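Local coordinates for adherence and virulence protein A (Streptococcus pneumoniae, PDB 6PON) that probably binds fibronectin and acts as an adherence and virulence factor of the pneumococcus, probably by attaching the bacterium to host tissue, at residues B[25-30]-B[35-40]; B[46-51]-B[57-62]; B[80-85]-B[129-134]. All coordinates share one frame; numbering follows the deposited sequence.

Contact 1. Residues B[25-30]-B[35-40]; sequences QKINQP and LVLQIR
Ile27 and Leu37 sit directly across from each other in an antiparallel non-hydrogen-bonded pair, side by side and pointing the same way. Outward from CB, the two branches of Ile27 diverge: CG2 lies anti to the backbone N and comes to CD1 of Leu35 at 3.8 Å, while CG1, beside the N (chi1 -66°), rests 3.7 Å from CD2 of Leu37. Leu37 CD2 is also within 4.1 Å of Ile27 CG2, so it touches both branches. At the tip, CD1 leaves the partner strand and packs by the end of helix 74-83, close to Gln84.

The other face carries Lys26 against Gln38, CB to CB, and Val36, whose CG2 lies 3.6 Å from CG of Pro30; the Pro30 ring crosses it at about a right angle. Asn28 and Val36 lock the backbone with a reciprocal pair of bonds, the one from Val36 N to Asn28 O being 2.9 Å long and almost straight (178°). Toward the other end, Gln38 O takes a short bond from Gln25 N (2.7 Å) and a weak one from Lys26 N. Two residues facing one is the classic beta bulge, here in the hairpin of strands 23-28 and 34-41.

Contact 2. Residues B[46-51]-B[57-62]; sequences HRLLLS and GRIQLT
Leu49 lays its CD2 methyl over one face of the Arg58 guanidinium, 3.4 Å from NH2, and the two side chains meet at a slant. The guanidinium is held at its edge by Gln60, two residues along the same strand: Arg58 NE gives OE1 of Gln60 a nearly straight bond of 2.8 Å, lying in the guanidinium plane. Arg58 CG stands between its own N and carbonyl carbon (chi1 60°) with the chain extended from there, which brings the guanidinium alongside Gln60. NH1 bonds to Phe56 O, and Tyr263 of the second subunit makes a cation-pi contact with the group.

Farther along, Thr62 turns CG2 to the chain of Arg47, 4.0 Å from its CG. The polar ends look elsewhere, Arg47 NH1 to Thr64 O and Thr62 OG1 to Asp260 of the second subunit as well as Thr64. A water joins the backbones here, accepting from Arg47 N and donating to Thr62 O.

The opposite face carries Leu48, Leu50, Ile59 and Leu61. Leu50 and Ile59 run side by side in the same direction, Leu50 CG 3.9 Å from Ile59 CD1, and CD1 of Leu48 reaches across to Ile59 CG1. Ile59 and Leu61 pack against Leu15 of helix 5-19, and Leu48 touches Ile102 of strand 99-107. Between the faces the backbones pair antiparallel, Leu49 N reaching Gln60 O at 2.7 Å.

The two faces thus differ in chemistry: one is aliphatic and packs on the helix and the second sheet, while the other mixes Leu49 with Arg58 and Gln60, which meet the second subunit. There the Arg58 NE to Gln60 OE1 bond sets the turn of the guanidinium, and Gln60 NE2 to Leu61 O gives that amide a second hold.

Contact 3. Residues B[80-85]-B[129-134]; sequences RKYLQG and ILLVDK
Leu131 drives its isobutyl group between Tyr82 and Leu83, two neighbouring residues at the end of helix 74-83, and of the three it has the most surface buried here. Its CG is anti to the backbone N (chi1 -174°), which carries the fork well out from strand 128-133 and gives each methyl its own partner. CD2 comes to the Tyr82 side chain, 3.7 Å from CD2 of the ring and 3.9 Å from CB, approaching the ring obliquely rather than squarely. CD1 meets CD2 of Leu83 at 4.1 Å, the two leucines sliding past one another in opposite directions.

Tyr82 has the next largest share. Lys81 CG sits 3.9 Å above one face of its ring, offset toward the rim, and Leu140 and Ile114, from strands 139-142 and 113-121, touch its side chain. Leu83 continues instead to Ile27 of strand 23-28.

Only carbon meets carbon between the two segments, so this join rests on dispersion and the exclusion of water. The polar bonds of the helix end go to others, Tyr82 O accepting from Asn106 ND2 and Arg80 NE donating to Ile27 O, which is consistent with their holding that end in place while the leucine fork and the tyrosine ring supply the apolar fit.

Contacts 1 and 2 are two hairpins of one four-stranded antiparallel sheet, their centres about 10 Å apart. Strands 34-41 and 44-51 join them, with probable backbone bonds from His46 N to Ile39 O and from Leu35 N to Leu50 O, each 2.7 Å. Contact 3, about 12 Å from contact 1 and 16 Å from contact 2 by centres, ties the helix that follows this sheet to the separate five-stranded one. Arg80 NE reaches Ile27 O at 2.9 Å, anchoring that helix to strand 23-28 of contact 1, while Ile129 CD1 packs against Leu50 O of contact 2. Of the three, contact 2 alone touches the second subunit.

Contact 1. Residues B[25-30]-B[35-40]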
loop_
_atom_site.group_PDB
_atom_site.type_symbol
_atom_site.label_atom_id
_atom_site.label_comp_id
_atom_site.label_asym_id
_atom_site.label_seq_id
_atom_site.Cartn_x
_atom_site.Cartn_y
_atom_site.Cartn_z
ATOM N N GLN B 25 36.904 16.240 26.688
ATOM C CA GLN B 25 38.190 16.202 27.359
ATOM C C GLN B 25 39.366 16.489 26.448
ATOM O O GLN B 25 40.433 16.860 26.946
ATOM C CB GLN B 25 38.407 14.827 28.014
ATOM C CG GLN B 25 37.690 14.628 29.342
ATOM C CD GLN B 25 37.799 13.200 29.845
ATOM O OE1 GLN B 25 37.942 12.264 29.058
ATOM N NE2 GLN B 25 37.723 13.023 31.153
ATOM N N LYS B 26 39.217 16.319 25.140
ATOM C CA LYS B 26 40.349 16.493 24.243
ATOM C C LYS B 26 39.814 16.852 22.863
ATOM O O LYS B 26 38.747 16.383 22.461
ATOM C CB LYS B 26 41.219 15.229 24.212
ATOM C CG LYS B 26 42.637 15.482 23.785
ATOM C CD LYS B 26 43.452 14.189 23.669
ATOM C CE LYS B 26 44.818 14.456 22.981
ATOM N NZ LYS B 26 45.698 13.241 22.914
ATOM N N ILE B 27 40.540 17.714 22.154
ATOM C CA ILE B 27 40.082 18.261 20.886
ATOM C C ILE B 27 41.279 18.308 19.945
ATOM O O ILE B 27 42.262 19.005 20.223
ATOM C CB ILE B 27 39.463 19.665 21.062
ATOM C CG1 ILE B 27 38.180 19.612 21.892
ATOM C CG2 ILE B 27 39.157 20.310 19.737
ATOM C CD1 ILE B 27 38.245 20.485 23.149
ATOM N N ASN B 28 41.204 17.574 18.835
ATOM C CA ASN B 28 42.279 17.536 17.848
ATOM C C ASN B 28 41.713 17.556 16.432
ATOM O O ASN B 28 40.540 17.244 16.197
ATOM C CB ASN B 28 43.160 16.300 18.007
ATOM C CG ASN B 28 43.805 16.228 19.364
ATOM O OD1 ASN B 28 43.206 15.724 20.312
ATOM N ND2 ASN B 28 45.029 16.751 19.477
ATOM N N GLN B 29 42.595 17.917 15.491
ATOM C CA GLN B 29 42.338 17.997 14.055
ATOM C C GLN B 29 43.327 17.069 13.345
ATOM O O GLN B 29 44.342 17.532 12.801
ATOM C CB GLN B 29 42.485 19.440 13.576
ATOM C CG GLN B 29 42.254 19.720 12.103
ATOM C CD GLN B 29 42.374 21.211 11.774
ATOM O OE1 GLN B 29 42.772 22.010 12.630
ATOM N NE2 GLN B 29 42.023 21.589 10.539
ATOM N N PRO B 30 43.076 15.751 13.340
ATOM C CA PRO B 30 44.050 14.836 12.704
ATOM C C PRO B 30 44.236 15.085 11.219
ATOM O O PRO B 30 45.369 15.038 10.730
ATOM C CB PRO B 30 43.481 13.433 12.988
ATOM C CG PRO B 30 42.110 13.634 13.488
ATOM C CD PRO B 30 41.979 15.034 14.017
ATOM N N LEU B 35 37.618 16.712 12.595
ATOM C CA LEU B 35 37.695 17.091 13.997
ATOM C C LEU B 35 37.336 15.876 14.838
ATOM O O LEU B 35 36.318 15.227 14.578
ATOM C CB LEU B 35 36.741 18.265 14.295
ATOM C CG LEU B 35 36.553 18.681 15.752
ATOM C CD1 LEU B 35 37.834 19.344 16.282
ATOM C CD2 LEU B 35 35.323 19.574 15.936
ATOM N N VAL B 36 38.155 15.579 15.847
ATOM C CA VAL B 36 37.938 14.460 16.756
ATOM C C VAL B 36 37.884 14.974 18.190
ATOM O O VAL B 36 38.795 15.675 18.638
ATOM C CB VAL B 36 39.029 13.387 16.604
ATOM C CG1 VAL B 36 38.821 12.264 17.615
ATOM C CG2 VAL B 36 39.006 12.828 15.204
ATOM N N LEU B 37 36.827 14.612 18.907
ATOM C CA LEU B 37 36.641 14.971 20.305
ATOM C C LEU B 37 36.708 13.714 21.164
ATOM O O LEU B 37 35.993 12.742 20.897
ATOM C CB LEU B 37 35.284 15.655 20.530
ATOM C CG LEU B 37 34.831 16.780 19.609
ATOM C CD1 LEU B 37 33.530 17.374 20.107
ATOM C CD2 LEU B 37 35.902 17.863 19.535
ATOM N N GLN B 38 37.543 13.731 22.199
ATOM C CA GLN B 38 37.448 12.732 23.254
ATOM C C GLN B 38 36.427 13.224 24.270
ATOM O O GLN B 38 36.558 14.336 24.800
ATOM C CB GLN B 38 38.802 12.479 23.915
ATOM C CG GLN B 38 38.897 11.133 24.624
ATOM C CD GLN B 38 39.856 11.171 25.806
ATOM O OE1 GLN B 38 39.430 11.090 26.967
ATOM N NE2 GLN B 38 41.158 11.298 25.519
ATOM N N ILE B 39 35.398 12.417 24.522
ATOM C CA ILE B 39 34.292 12.807 25.386
ATOM C C ILE B 39 34.117 11.746 26.453
ATOM O O ILE B 39 33.987 10.561 26.134
ATOM C CB ILE B 39 32.982 12.988 24.595
ATOM C CG1 ILE B 39 33.071 14.176 23.640
ATOM C CG2 ILE B 39 31.793 13.147 25.529
ATOM C CD1 ILE B 39 32.051 14.096 22.504
ATOM N N ARG B 40 34.105 12.167 27.713
ATOM C CA ARG B 40 33.811 11.276 28.825
ATOM C C ARG B 40 32.333 11.379 29.157
ATOM O O ARG B 40 31.798 12.486 29.292
ATOM C CB ARG B 40 34.651 11.629 30.055
ATOM C CG ARG B 40 34.289 10.820 31.294
ATOM C CD ARG B 40 35.396 10.879 32.329
ATOM N NE ARG B 40 35.162 9.952 33.432
ATOM C CZ ARG B 40 35.439 8.647 33.394
ATOM N NH1 ARG B 40 35.950 8.088 32.296
ATOM N NH2 ARG B 40 35.191 7.896 34.463
#

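Contact 2. Residues B[46-51]-B[57-62]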
loop_
_atom_site.group_PDB
_atom_site.type_symbol
_atom_site.label_atom_id
_atom_site.label_comp_id
_atom_site.label_asym_id
_atom_site.label_seq_id
_atom_site.Cartn_x
_atom_site.Cartn_y
_atom_site.Cartn_z
ATOM N N HIS B 46 34.784 8.192 25.071
ATOM C CA HIS B 46 34.253 8.076 23.717
ATOM C C HIS B 46 35.038 8.979 22.775
ATOM O O HIS B 46 35.591 10.010 23.177
ATOM C CB HIS B 46 32.766 8.455 23.635
ATOM C CG HIS B 46 31.875 7.648 24.526
ATOM N ND1 HIS B 46 31.449 6.377 24.201
ATOM C CD2 HIS B 46 31.304 7.945 25.717
ATOM C CE1 HIS B 46 30.667 5.920 25.165
ATOM N NE2 HIS B 46 30.566 6.850 26.098
ATOM N N ARG B 47 35.045 8.599 21.501
ATOM C CA ARG B 47 35.791 9.309 20.472
ATOM C C ARG B 47 34.831 9.699 19.346
ATOM O O ARG B 47 34.366 8.832 18.594
ATOM C CB ARG B 47 36.945 8.439 19.970
ATOM C CG ARG B 47 38.028 9.180 19.230
ATOM C CD ARG B 47 39.301 8.335 19.097
ATOM N NE ARG B 47 39.976 8.145 20.378
ATOM C CZ ARG B 47 41.208 7.663 20.516
ATOM N NH1 ARG B 47 41.913 7.315 19.447
ATOM N NH2 ARG B 47 41.739 7.533 21.726
ATOM N N LEU B 48 34.542 11.005 19.234
ATOM C CA LEU B 48 33.591 11.549 18.264
ATOM C C LEU B 48 34.334 12.111 17.062
ATOM O O LEU B 48 35.169 13.011 17.213
ATOM C CB LEU B 48 32.742 12.661 18.883
ATOM C CG LEU B 48 31.636 13.248 17.983
ATOM C CD1 LEU B 48 30.679 12.137 17.519
ATOM C CD2 LEU B 48 30.839 14.409 18.642
ATOM N N LEU B 49 34.011 11.615 15.872
ATOM C CA LEU B 49 34.611 12.111 14.645
ATOM C C LEU B 49 33.603 12.975 13.898
ATOM O O LEU B 49 32.460 12.562 13.678
ATOM C CB LEU B 49 35.090 10.962 13.753
ATOM C CG LEU B 49 35.421 11.293 12.285
ATOM C CD1 LEU B 49 36.564 12.292 12.193
ATOM C CD2 LEU B 49 35.745 10.026 11.456
ATOM N N LEU B 50 34.030 14.168 13.509
ATOM C CA LEU B 50 33.289 14.993 12.569
ATOM C C LEU B 50 34.184 15.259 11.370
ATOM O O LEU B 50 35.327 15.699 11.519
ATOM C CB LEU B 50 32.848 16.311 13.200
ATOM C CG LEU B 50 32.001 16.274 14.465
ATOM C CD1 LEU B 50 32.873 16.023 15.691
ATOM C CD2 LEU B 50 31.254 17.595 14.580
ATOM N N SER B 51 33.677 14.985 10.185
ATOM C CA SER B 51 34.503 15.074 8.999
ATOM C C SER B 51 33.815 15.975 7.990
ATOM O O SER B 51 32.654 15.747 7.632
ATOM C CB SER B 51 34.771 13.677 8.422
ATOM O OG SER B 51 35.438 13.773 7.187
ATOM N N GLY B 57 32.606 12.983 4.390
ATOM C CA GLY B 57 32.043 13.767 5.466
ATOM C C GLY B 57 30.979 13.003 6.205
ATOM O O GLY B 57 30.108 12.389 5.585
ATOM N N ARG B 58 31.067 13.002 7.528
ATOM C CA ARG B 58 30.156 12.238 8.367
ATOM C C ARG B 58 30.411 12.671 9.801
ATOM O O ARG B 58 31.407 13.335 10.098
ATOM C CB ARG B 58 30.365 10.730 8.209
ATOM C CG ARG B 58 31.787 10.288 8.588
ATOM C CD ARG B 58 32.101 8.882 8.099
ATOM N NE ARG B 58 33.357 8.358 8.637
ATOM C CZ ARG B 58 34.553 8.595 8.109
ATOM N NH1 ARG B 58 34.667 9.348 7.026
ATOM N NH2 ARG B 58 35.639 8.069 8.654
ATOM N N ILE B 59 29.488 12.305 10.681
ATOM C CA ILE B 59 29.692 12.395 12.116
ATOM C C ILE B 59 29.426 11.011 12.691
ATOM O O ILE B 59 28.493 10.321 12.268
ATOM C CB ILE B 59 28.793 13.470 12.766
ATOM C CG1 ILE B 59 28.939 13.435 14.292
ATOM C CG2 ILE B 59 27.350 13.276 12.340
ATOM C CD1 ILE B 59 28.479 14.704 14.990
ATOM N N GLN B 60 30.225 10.617 13.676
ATOM C CA GLN B 60 30.334 9.199 13.964
ATOM C C GLN B 60 31.097 9.016 15.266
ATOM O O GLN B 60 32.098 9.699 15.487
ATOM C CB GLN B 60 31.077 8.527 12.793
ATOM C CG GLN B 60 31.338 7.103 12.959
ATOM C CD GLN B 60 32.572 6.629 12.217
ATOM O OE1 GLN B 60 32.911 7.134 11.148
ATOM N NE2 GLN B 60 33.233 5.622 12.772
ATOM N N LEU B 61 30.649 8.091 16.116
ATOM C CA LEU B 61 31.562 7.570 17.127
ATOM C C LEU B 61 32.527 6.608 16.453
ATOM O O LEU B 61 32.191 5.974 15.455
ATOM C CB LEU B 61 30.818 6.852 18.247
ATOM C CG LEU B 61 29.958 7.703 19.168
ATOM C CD1 LEU B 61 29.210 6.785 20.105
ATOM C CD2 LEU B 61 30.838 8.685 19.927
ATOM N N THR B 62 33.745 6.512 16.983
ATOM C CA THR B 62 34.721 5.660 16.321
ATOM C C THR B 62 35.660 5.019 17.331
ATOM O O THR B 62 35.945 5.571 18.401
ATOM C CB THR B 62 35.544 6.427 15.281
ATOM O OG1 THR B 62 36.403 5.512 14.593
ATOM C CG2 THR B 62 36.412 7.496 15.943
HETATM O O HOH W 1 34.317 5.896 21.034
#

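Contact 3. Residues B[80-85]-B[129-134]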
loop_
_atom_site.group_PDB
_atom_site.type_symbol
_atom_site.label_atom_id
_atom_site.label_comp_id
_atom_site.label_asym_id
_atom_site.label_seq_id
_atom_site.Cartn_x
_atom_site.Cartn_y
_atom_site.Cartn_z
ATOM N N ARG B 80 39.372 24.907 21.373
ATOM C CA ARG B 80 39.726 24.486 22.723
ATOM C C ARG B 80 39.304 25.533 23.743
ATOM O O ARG B 80 38.691 25.203 24.766
ATOM C CB ARG B 80 41.216 24.183 22.803
ATOM C CG ARG B 80 41.578 22.878 22.068
ATOM C CD ARG B 80 43.046 22.580 22.194
ATOM N NE ARG B 80 43.441 21.330 21.568
ATOM C CZ ARG B 80 44.710 20.997 21.374
ATOM N NH1 ARG B 80 45.668 21.830 21.761
ATOM N NH2 ARG B 80 45.025 19.842 20.805
ATOM N N LYS B 81 39.561 26.806 23.440
ATOM C CA LYS B 81 39.154 27.904 24.307
ATOM C C LYS B 81 37.697 27.779 24.758
ATOM O O LYS B 81 37.372 28.131 25.896
ATOM C CB LYS B 81 39.398 29.233 23.575
ATOM C CG LYS B 81 38.633 30.398 24.154
ATOM C CD LYS B 81 39.202 31.741 23.731
ATOM C CE LYS B 81 39.149 31.922 22.238
ATOM N NZ LYS B 81 39.479 33.325 21.869
ATOM N N TYR B 82 36.812 27.244 23.912
ATOM C CA TYR B 82 35.417 27.072 24.313
ATOM C C TYR B 82 35.046 25.645 24.668
ATOM O O TYR B 82 34.129 25.446 25.470
ATOM C CB TYR B 82 34.470 27.555 23.217
ATOM C CG TYR B 82 34.630 29.016 22.929
ATOM C CD1 TYR B 82 34.003 29.981 23.711
ATOM C CD2 TYR B 82 35.433 29.436 21.891
ATOM C CE1 TYR B 82 34.160 31.346 23.435
ATOM C CE2 TYR B 82 35.604 30.777 21.609
ATOM C CZ TYR B 82 34.966 31.729 22.380
ATOM O OH TYR B 82 35.166 33.057 22.074
ATOM N N LEU B 83 35.718 24.642 24.111
ATOM C CA LEU B 83 35.233 23.273 24.256
ATOM C C LEU B 83 35.992 22.463 25.296
ATOM O O LEU B 83 35.442 21.468 25.796
ATOM C CB LEU B 83 35.283 22.544 22.907
ATOM C CG LEU B 83 34.381 23.141 21.829
ATOM C CD1 LEU B 83 34.482 22.363 20.528
ATOM C CD2 LEU B 83 32.931 23.206 22.334
ATOM N N GLN B 84 37.228 22.863 25.636
ATOM C CA GLN B 84 38.017 22.155 26.641
ATOM C C GLN B 84 37.274 22.099 27.974
ATOM O O GLN B 84 37.061 23.130 28.614
ATOM C CB GLN B 84 39.376 22.827 26.815
ATOM C CG GLN B 84 40.314 22.091 27.755
ATOM C CD GLN B 84 40.724 20.725 27.235
ATOM O OE1 GLN B 84 41.321 20.607 26.168
ATOM N NE2 GLN B 84 40.394 19.685 27.988
ATOM N N GLY B 85 36.854 20.907 28.391
ATOM C CA GLY B 85 36.069 20.762 29.600
ATOM C C GLY B 85 34.593 21.057 29.448
ATOM O O GLY B 85 33.877 21.101 30.455
ATOM N N ILE B 129 32.586 22.580 9.193
ATOM C CA ILE B 129 32.456 22.405 10.635
ATOM C C ILE B 129 32.680 23.766 11.266
ATOM O O ILE B 129 33.684 24.429 10.978
ATOM C CB ILE B 129 33.455 21.370 11.192
ATOM C CG1 ILE B 129 33.224 19.989 10.565
ATOM C CG2 ILE B 129 33.352 21.269 12.711
ATOM C CD1 ILE B 129 34.315 18.959 10.927
ATOM N N LEU B 130 31.733 24.194 12.098
ATOM C CA LEU B 130 31.682 25.561 12.582
ATOM C C LEU B 130 31.372 25.549 14.066
ATOM O O LEU B 130 30.592 24.716 14.540
ATOM C CB LEU B 130 30.616 26.391 11.830
ATOM C CG LEU B 130 30.546 26.266 10.292
ATOM C CD1 LEU B 130 29.569 25.150 9.827
ATOM C CD2 LEU B 130 30.226 27.598 9.610
ATOM N N LEU B 131 32.005 26.459 14.794
ATOM C CA LEU B 131 31.684 26.742 16.185
ATOM C C LEU B 131 31.063 28.133 16.236
ATOM O O LEU B 131 31.622 29.091 15.699
ATOM C CB LEU B 131 32.932 26.672 17.071
ATOM C CG LEU B 131 32.648 26.817 18.572
ATOM C CD1 LEU B 131 31.947 25.568 19.169
ATOM C CD2 LEU B 131 33.904 27.170 19.338
ATOM N N VAL B 132 29.890 28.239 16.832
ATOM C CA VAL B 132 29.127 29.474 16.790
ATOM C C VAL B 132 28.798 29.863 18.215
ATOM O O VAL B 132 28.347 29.019 18.996
ATOM C CB VAL B 132 27.843 29.319 15.955
ATOM C CG1 VAL B 132 27.006 30.576 16.036
ATOM C CG2 VAL B 132 28.200 29.004 14.532
ATOM N N ASP B 133 29.034 31.129 18.561
ATOM C CA ASP B 133 28.680 31.567 19.901
ATOM C C ASP B 133 27.176 31.696 20.026
ATOM O O ASP B 133 26.527 32.295 19.173
ATOM C CB ASP B 133 29.318 32.893 20.262
ATOM C CG ASP B 133 28.901 33.336 21.635
ATOM O OD1 ASP B 133 27.852 33.988 21.753
ATOM O OD2 ASP B 133 29.589 32.967 22.602
ATOM N N LYS B 134 26.639 31.185 21.132
ATOM C CA LYS B 134 25.200 30.973 21.247
ATOM C C LYS B 134 24.430 32.285 21.406
ATOM O O LYS B 134 23.301 32.403 20.907
ATOM C CB LYS B 134 24.926 30.032 22.421
ATOM C CG LYS B 134 23.468 29.769 22.706
ATOM C CD LYS B 134 22.940 28.634 21.869
ATOM C CE LYS B 134 21.527 28.257 22.277
ATOM N NZ LYS B 134 20.971 27.271 21.325
#